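Long-range contacts in histidine triad (HIT) protein (Marinobacter aquaeolei, PDB 3OHE), which binds calcium in the crystal and is probably a hydrolase or transferase of nucleotide-type substrates, as its relatives are: residues 35-40 with 92-97; 45-50 with 88-93. All coordinates share one frame; numbering follows the deposited sequence. Where two conformers were deposited one is given.

Contact 1 (35-40 with 92-97); sequences VILVPR and LHHIVR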
loop_
_atom_site.group_PDB
_atom_site.type_symbol
_atom_site.label_atom_id
_atom_site.label_comp_id
_atom_site.label_asym_id
_atom_site.label_seq_id
_atom_site.Cartn_x
_atom_site.Cartn_y
_atom_site.Cartn_z
ATOM N N VAL A 35 -5.675 -4.565 10.363
ATOM C CA VAL A 35 -6.471 -5.626 9.732
ATOM C C VAL A 35 -5.859 -5.943 8.361
ATOM O O VAL A 35 -5.479 -5.016 7.607
ATOM C CB VAL A 35 -7.938 -5.196 9.609
ATOM C CG1 VAL A 35 -8.761 -6.208 8.799
ATOM C CG2 VAL A 35 -8.556 -4.989 11.007
ATOM N N ILE A 36 -5.828 -7.241 8.034
ATOM C CA ILE A 36 -5.234 -7.728 6.813
ATOM C C ILE A 36 -6.336 -8.377 5.986
ATOM O O ILE A 36 -7.120 -9.165 6.513
ATOM C CB ILE A 36 -4.106 -8.716 7.150
ATOM C CG1 ILE A 36 -3.035 -8.012 8.013
ATOM C CG2 ILE A 36 -3.484 -9.289 5.881
ATOM C CD1 ILE A 36 -1.939 -8.915 8.471
ATOM N N LEU A 37 -6.395 -8.032 4.694
ATOM C CA LEU A 37 -7.241 -8.742 3.728
ATOM C C LEU A 37 -6.392 -9.694 2.922
ATOM O O LEU A 37 -5.388 -9.273 2.333
ATOM C CB LEU A 37 -7.938 -7.769 2.771
ATOM C CG LEU A 37 -8.971 -6.836 3.367
ATOM C CD1 LEU A 37 -9.537 -5.926 2.260
ATOM C CD2 LEU A 37 -10.076 -7.629 4.044
ATOM N N VAL A 38 -6.769 -10.970 2.916
ATOM C CA VAL A 38 -6.044 -11.998 2.159
ATOM C C VAL A 38 -7.005 -12.568 1.105
ATOM O O VAL A 38 -7.893 -13.365 1.426
ATOM C CB VAL A 38 -5.526 -13.130 3.021
ATOM C CG1 VAL A 38 -4.578 -14.019 2.187
ATOM C CG2 VAL A 38 -4.804 -12.597 4.285
ATOM N N PRO A 39 -6.831 -12.187 -0.184
ATOM C CA PRO A 39 -7.707 -12.740 -1.210
ATOM C C PRO A 39 -7.537 -14.265 -1.290
ATOM O O PRO A 39 -6.411 -14.762 -1.309
ATOM C CB PRO A 39 -7.210 -12.073 -2.506
ATOM C CG PRO A 39 -6.503 -10.892 -2.068
ATOM C CD PRO A 39 -5.924 -11.163 -0.719
ATOM N N ARG A 40 -8.666 -14.970 -1.320
ATOM C CA ARG A 40 -8.652 -16.442 -1.309
ATOM C C ARG A 40 -8.453 -16.970 -2.737
ATOM O O ARG A 40 -9.321 -17.620 -3.313
ATOM C CB ARG A 40 -9.933 -16.997 -0.714
ATOM C CG ARG A 40 -10.089 -16.732 0.779
ATOM C CD ARG A 40 -11.291 -17.497 1.337
ATOM N NE ARG A 40 -12.496 -16.937 0.762
ATOM C CZ ARG A 40 -13.106 -15.861 1.266
ATOM N NH1 ARG A 40 -12.763 -15.395 2.460
ATOM N NH2 ARG A 40 -14.101 -15.284 0.646
ATOM N N LEU A 92 -3.090 -7.574 2.196
ATOM C CA LEU A 92 -3.159 -6.124 2.163
ATOM C C LEU A 92 -3.362 -5.604 3.583
ATOM O O LEU A 92 -4.386 -5.891 4.214
ATOM C CB LEU A 92 -4.291 -5.721 1.193
ATOM C CG LEU A 92 -4.462 -4.267 0.810
ATOM C CD1 LEU A 92 -3.171 -3.776 0.089
ATOM C CD2 LEU A 92 -5.695 -4.034 -0.090
ATOM N N HIS A 93 -2.378 -4.861 4.080
ATOM C CA HIS A 93 -2.394 -4.252 5.423
ATOM C C HIS A 93 -3.230 -3.000 5.453
ATOM O O HIS A 93 -3.114 -2.171 4.563
ATOM C CB HIS A 93 -0.970 -3.854 5.831
ATOM C CG HIS A 93 -0.002 -4.980 5.898
ATOM N ND1 HIS A 93 0.043 -5.836 6.969
ATOM C CD2 HIS A 93 0.988 -5.335 5.057
ATOM C CE1 HIS A 93 1.016 -6.701 6.761
ATOM N NE2 HIS A 93 1.602 -6.422 5.610
ATOM N N HIS A 94 -4.042 -2.858 6.505
ATOM C CA HIS A 94 -4.840 -1.656 6.776
ATOM C C HIS A 94 -4.610 -1.269 8.236
ATOM O O HIS A 94 -5.042 -1.995 9.133
ATOM C CB HIS A 94 -6.333 -1.914 6.539
ATOM C CG HIS A 94 -6.660 -2.407 5.174
ATOM N ND1 HIS A 94 -6.404 -3.692 4.763
ATOM C CD2 HIS A 94 -7.187 -1.771 4.114
ATOM C CE1 HIS A 94 -6.767 -3.810 3.494
ATOM N NE2 HIS A 94 -7.252 -2.663 3.074
ATOM N N ILE A 95 -3.884 -0.172 8.435
ATOM C CA ILE A 95 -3.432 0.205 9.786
ATOM C C ILE A 95 -3.941 1.612 10.101
ATOM O O ILE A 95 -3.685 2.551 9.344
ATOM C CB ILE A 95 -1.911 0.159 9.904
ATOM C CG1 ILE A 95 -1.355 -1.182 9.371
ATOM C CG2 ILE A 95 -1.493 0.385 11.371
ATOM C CD1 ILE A 95 0.142 -1.233 9.222
ATOM N N VAL A 96 -4.720 1.737 11.167
ATOM C CA VAL A 96 -5.153 3.049 11.651
ATOM C C VAL A 96 -4.027 3.705 12.426
ATOM O O VAL A 96 -3.457 3.099 13.327
ATOM C CB VAL A 96 -6.424 2.932 12.534
ATOM C CG1 VAL A 96 -6.818 4.321 13.058
ATOM C CG2 VAL A 96 -7.554 2.296 11.789
ATOM N N ARG A 97 -3.711 4.941 12.044
ATOM C CA ARG A 97 -2.651 5.700 12.703
ATOM C C ARG A 97 -3.213 6.909 13.445
ATOM O O ARG A 97 -4.259 7.464 13.054
ATOM C CB ARG A 97 -1.622 6.205 11.666
ATOM C CG ARG A 97 -1.017 5.123 10.820
ATOM C CD ARG A 97 -0.274 4.067 11.616
ATOM N NE ARG A 97 0.767 4.655 12.461
ATOM C CZ ARG A 97 1.999 4.920 12.064
ATOM N NH1 ARG A 97 2.390 4.661 10.844
ATOM N NH2 ARG A 97 2.857 5.478 12.910
#

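Contact 2 (45-50 with 88-93); sequences REIYEL and PQLHLH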
loop_
_atom_site.group_PDB
_atom_site.type_symbol
_atom_site.label_atom_id
_atom_site.label_comp_id
_atom_site.label_asym_id
_atom_site.label_seq_id
_atom_site.Cartn_x
_atom_site.Cartn_y
_atom_site.Cartn_z
ATOM N N ARG A 45 1.142 -13.392 -5.748
ATOM C CA ARG A 45 2.165 -12.641 -5.016
ATOM C C ARG A 45 1.885 -11.133 -4.972
ATOM O O ARG A 45 2.250 -10.476 -4.013
ATOM C CB ARG A 45 3.551 -12.880 -5.646
ATOM C CG ARG A 45 4.055 -14.301 -5.479
ATOM C CD ARG A 45 5.261 -14.596 -6.388
ATOM N NE ARG A 45 6.337 -13.631 -6.218
ATOM C CZ ARG A 45 7.277 -13.694 -5.289
ATOM N NH1 ARG A 45 7.354 -14.732 -4.478
ATOM N NH2 ARG A 45 8.211 -12.726 -5.199
ATOM N N GLU A 46 1.277 -10.606 -6.028
ATOM C CA GLU A 46 1.132 -9.189 -6.263
ATOM C C GLU A 46 -0.306 -8.866 -6.650
ATOM O O GLU A 46 -0.976 -9.677 -7.286
ATOM C CB GLU A 46 2.020 -8.738 -7.446
ATOM C CG GLU A 46 3.496 -9.092 -7.310
ATOM C CD GLU A 46 4.227 -8.272 -6.248
ATOM O OE1 GLU A 46 3.632 -7.329 -5.633
ATOM O OE2 GLU A 46 5.447 -8.563 -6.037
ATOM N N ILE A 47 -0.750 -7.650 -6.350
ATOM C CA ILE A 47 -2.084 -7.226 -6.734
ATOM C C ILE A 47 -2.334 -7.385 -8.231
ATOM O O ILE A 47 -3.386 -7.863 -8.643
ATOM C CB ILE A 47 -2.384 -5.756 -6.295
ATOM C CG1 ILE A 47 -2.340 -5.611 -4.780
ATOM C CG2 ILE A 47 -3.727 -5.243 -6.921
ATOM C CD1 ILE A 47 -2.122 -4.141 -4.345
ATOM N N TYR A 48 -1.328 -7.016 -9.020
ATOM C CA TYR A 48 -1.476 -7.026 -10.454
ATOM C C TYR A 48 -1.654 -8.433 -11.051
ATOM O O TYR A 48 -2.015 -8.558 -12.237
ATOM C CB TYR A 48 -0.314 -6.258 -11.133
ATOM C CG TYR A 48 1.049 -6.887 -10.985
ATOM C CD1 TYR A 48 1.439 -7.992 -11.744
ATOM C CD2 TYR A 48 1.992 -6.333 -10.163
ATOM C CE1 TYR A 48 2.691 -8.528 -11.603
ATOM C CE2 TYR A 48 3.253 -6.847 -10.045
ATOM C CZ TYR A 48 3.597 -7.931 -10.760
ATOM O OH TYR A 48 4.856 -8.439 -10.638
ATOM N N GLU A 49 -1.356 -9.479 -10.275
ATOM C CA GLU A 49 -1.486 -10.856 -10.767
ATOM C C GLU A 49 -2.905 -11.366 -10.618
ATOM O O GLU A 49 -3.229 -12.434 -11.133
ATOM C CB GLU A 49 -0.514 -11.785 -10.037
ATOM C CG GLU A 49 0.926 -11.495 -10.398
ATOM C CD GLU A 49 1.915 -12.278 -9.567
ATOM O OE1 GLU A 49 1.629 -12.596 -8.400
ATOM O OE2 GLU A 49 3.007 -12.557 -10.067
ATOM N N LEU A 50 -3.771 -10.648 -9.899
ATOM C CA LEU A 50 -5.178 -11.016 -9.828
ATOM C C LEU A 50 -5.829 -10.650 -11.176
ATOM O O LEU A 50 -5.499 -9.645 -11.789
ATOM C CB LEU A 50 -5.888 -10.242 -8.737
ATOM C CG LEU A 50 -5.619 -10.641 -7.298
ATOM C CD1 LEU A 50 -6.215 -9.570 -6.381
ATOM C CD2 LEU A 50 -6.220 -12.022 -6.954
ATOM N N PRO A 88 4.964 -14.817 0.630
ATOM C CA PRO A 88 4.674 -14.558 -0.796
ATOM C C PRO A 88 3.182 -14.451 -1.122
ATOM O O PRO A 88 2.834 -13.910 -2.147
ATOM C CB PRO A 88 5.299 -15.768 -1.514
ATOM C CG PRO A 88 5.210 -16.897 -0.487
ATOM C CD PRO A 88 5.477 -16.188 0.846
ATOM N N GLN A 89 2.332 -14.879 -0.209
ATOM C CA GLN A 89 0.897 -14.831 -0.390
ATOM C C GLN A 89 0.396 -13.401 -0.245
ATOM O O GLN A 89 0.506 -12.813 0.818
ATOM C CB GLN A 89 0.251 -15.737 0.630
ATOM C CG GLN A 89 -1.284 -15.809 0.550
ATOM C CD GLN A 89 -1.819 -16.945 1.381
ATOM O OE1 GLN A 89 -2.064 -16.801 2.581
ATOM N NE2 GLN A 89 -1.924 -18.122 0.760
ATOM N N LEU A 90 -0.194 -12.870 -1.303
ATOM C CA LEU A 90 -0.693 -11.499 -1.321
ATOM C C LEU A 90 -1.601 -11.244 -0.104
ATOM O O LEU A 90 -2.579 -11.960 0.120
ATOM C CB LEU A 90 -1.497 -11.239 -2.584
ATOM C CG LEU A 90 -2.249 -9.893 -2.679
ATOM C CD1 LEU A 90 -1.283 -8.717 -2.611
ATOM C CD2 LEU A 90 -3.105 -9.872 -3.926
ATOM N N HIS A 91 -1.285 -10.159 0.629
ATOM C CA HIS A 91 -2.111 -9.730 1.729
ATOM C C HIS A 91 -1.982 -8.217 1.844
ATOM O O HIS A 91 -0.907 -7.666 1.644
ATOM C CB HIS A 91 -1.769 -10.491 3.014
ATOM C CG HIS A 91 -0.364 -10.315 3.495
ATOM N ND1 HIS A 91 0.700 -10.969 2.925
ATOM C CD2 HIS A 91 0.143 -9.645 4.563
ATOM C CE1 HIS A 91 1.806 -10.681 3.604
ATOM N NE2 HIS A 91 1.498 -9.862 4.592
ATOM N N LEU A 92 -3.090 -7.574 2.196
ATOM C CA LEU A 92 -3.159 -6.124 2.163
ATOM C C LEU A 92 -3.362 -5.604 3.583
ATOM O O LEU A 92 -4.386 -5.891 4.214
ATOM C CB LEU A 92 -4.291 -5.721 1.193
ATOM C CG LEU A 92 -4.462 -4.267 0.810
ATOM C CD1 LEU A 92 -3.171 -3.776 0.089
ATOM C CD2 LEU A 92 -5.695 -4.034 -0.090
ATOM N N HIS A 93 -2.378 -4.861 4.080
ATOM C CA HIS A 93 -2.394 -4.252 5.423
ATOM C C HIS A 93 -3.230 -3.000 5.453
ATOM O O HIS A 93 -3.114 -2.171 4.563
ATOM C CB HIS A 93 -0.970 -3.854 5.831
ATOM C CG HIS A 93 -0.002 -4.980 5.898
ATOM N ND1 HIS A 93 0.043 -5.836 6.969
ATOM C CD2 HIS A 93 0.988 -5.335 5.057
ATOM C CE1 HIS A 93 1.016 -6.701 6.761
ATOM N NE2 HIS A 93 1.602 -6.422 5.610
#

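Contact 1 (35-40 with 92-97)
Val35, Ile36 and Leu37 run antiparallel to His94, His93 and Leu92 on neighbouring strands whose axes come within 4.8 Å at an angle of 161°. Val35 and His94 form one hydrogen-bonded pair, with Val35 N to His94 O at 2.9 Å; Leu37 and Leu92 form the next, joined by two backbone bonds. Between them Ile36 and His93 form a non-hydrogen-bonded pair, and Ile36 CA sits 3.3 Å from Leu92 O in a CA-H...O contact. Val35 O carries a double load: His94 N reaches it at 2.8 Å, and His94 ND1 adds a longer bond of 3.3 Å. Val35 O lies in the plane of that imidazole, but ND1 stands above the carbonyl plane and the bond is bent, 143° at the hydrogen. The ring is placed there by CG lying anti to its own carbonyl carbon (chi1 -56°). These two strands are central in the antiparallel sheet of the HIT fold, and helix 52-72 covers the face that bears Val35, Leu37, Leu92 and His94. Leu37 crosses His94 at about a right angle, its CD1 3.7 Å from CE1 of the ring, while NE2 is bonded to Ser62 of that helix. A phenylalanine in place of His94 would probably leave Ser62 without its mate and Val35 O with one donor fewer. On the other face Ile36 and His93 point the same way side by side, Ile36 CG1 lying 3.9 Å from His93 ND1 in the conformer given. That nitrogen is hydrogen-bonded to the indole of Trp34, and Trp109 meets the same imidazole edge-to-face.

Contact 2 (45-50 with 88-93)
Leu90 belongs to the segment that carries most of the histidine triad motif, with Gln89 at the place of its first histidine and His91 and His93 at the second and third; the leucine side chain plugs against the loop 45-50, whose 3-10 turn at 47-49 leads into helix 52-72. With CG anti to the backbone N (chi1 172°), the isobutyl group extends into the loop and its two methyls divide the work. Leu90 CD1 lies 3.9 Å from Ile47 CG1 and meets the backbone N of Ile47 as well; Leu90 CD2 touches Leu50 CD1 at 4.0 Å and also lies against Glu46 O. Both Ile47 and Leu50 meet the leucine obliquely, and an apolar patch forms at the inner side of the loop. Nearer the surface, Pro88 O approaches the CA of Arg45 at 3.2 Å, a CA-H...O contact with 159° at the hydrogen, and brushes CB and CG of the same residue. The arginine chain then bends at chi3 (54°), and its NH1 comes to 3.8 Å from Pro88 CB. In the conformer given, Glu49 OE1 accepts from Arg45 N at 2.8 Å and, from above the carboxylate plane, from Glu46 N at 3.1 Å. Glu46 OE2 makes a salt bridge to Lys77 and a hydrogen bond to Met78 N, both of the second subunit. On the motif side His91 ND1 donates to Gln89 O, in the plane of the ring, at 2.8 Å; this bond fixes the rotation of an imidazole whose NE2 is bonded to a glycerol. By position in the motif, His91 probably corresponds to the catalytic histidine of relatives. Around the patch, Leu50 rests on Leu58 of helix 52-72 and Ile47 on Ala82 of strand 77-82.

In the fold
The contacts have centres 11 Å apart and share Leu92 and His93, where the loop part of 88-93 runs into strand 92-97. Along the chain, 35-40 is followed by 45-50, then come helix 52-72 and strand 77-82, and both contacts end on the motif segment. The centre of contact 1 lies about 2 Å from that of the folded chain, between neighbouring strands; contact 2 lies farther out, beside the dimer partner. They touch where Val38 and Pro39 pack on Leu90 O and, in the conformer given, Ile36 on His91. The triad segment is held by strand pairing at one end and the loop 45-50 at the other, leaving His91 and His93 beside the glycerol, probably in the active-site pocket.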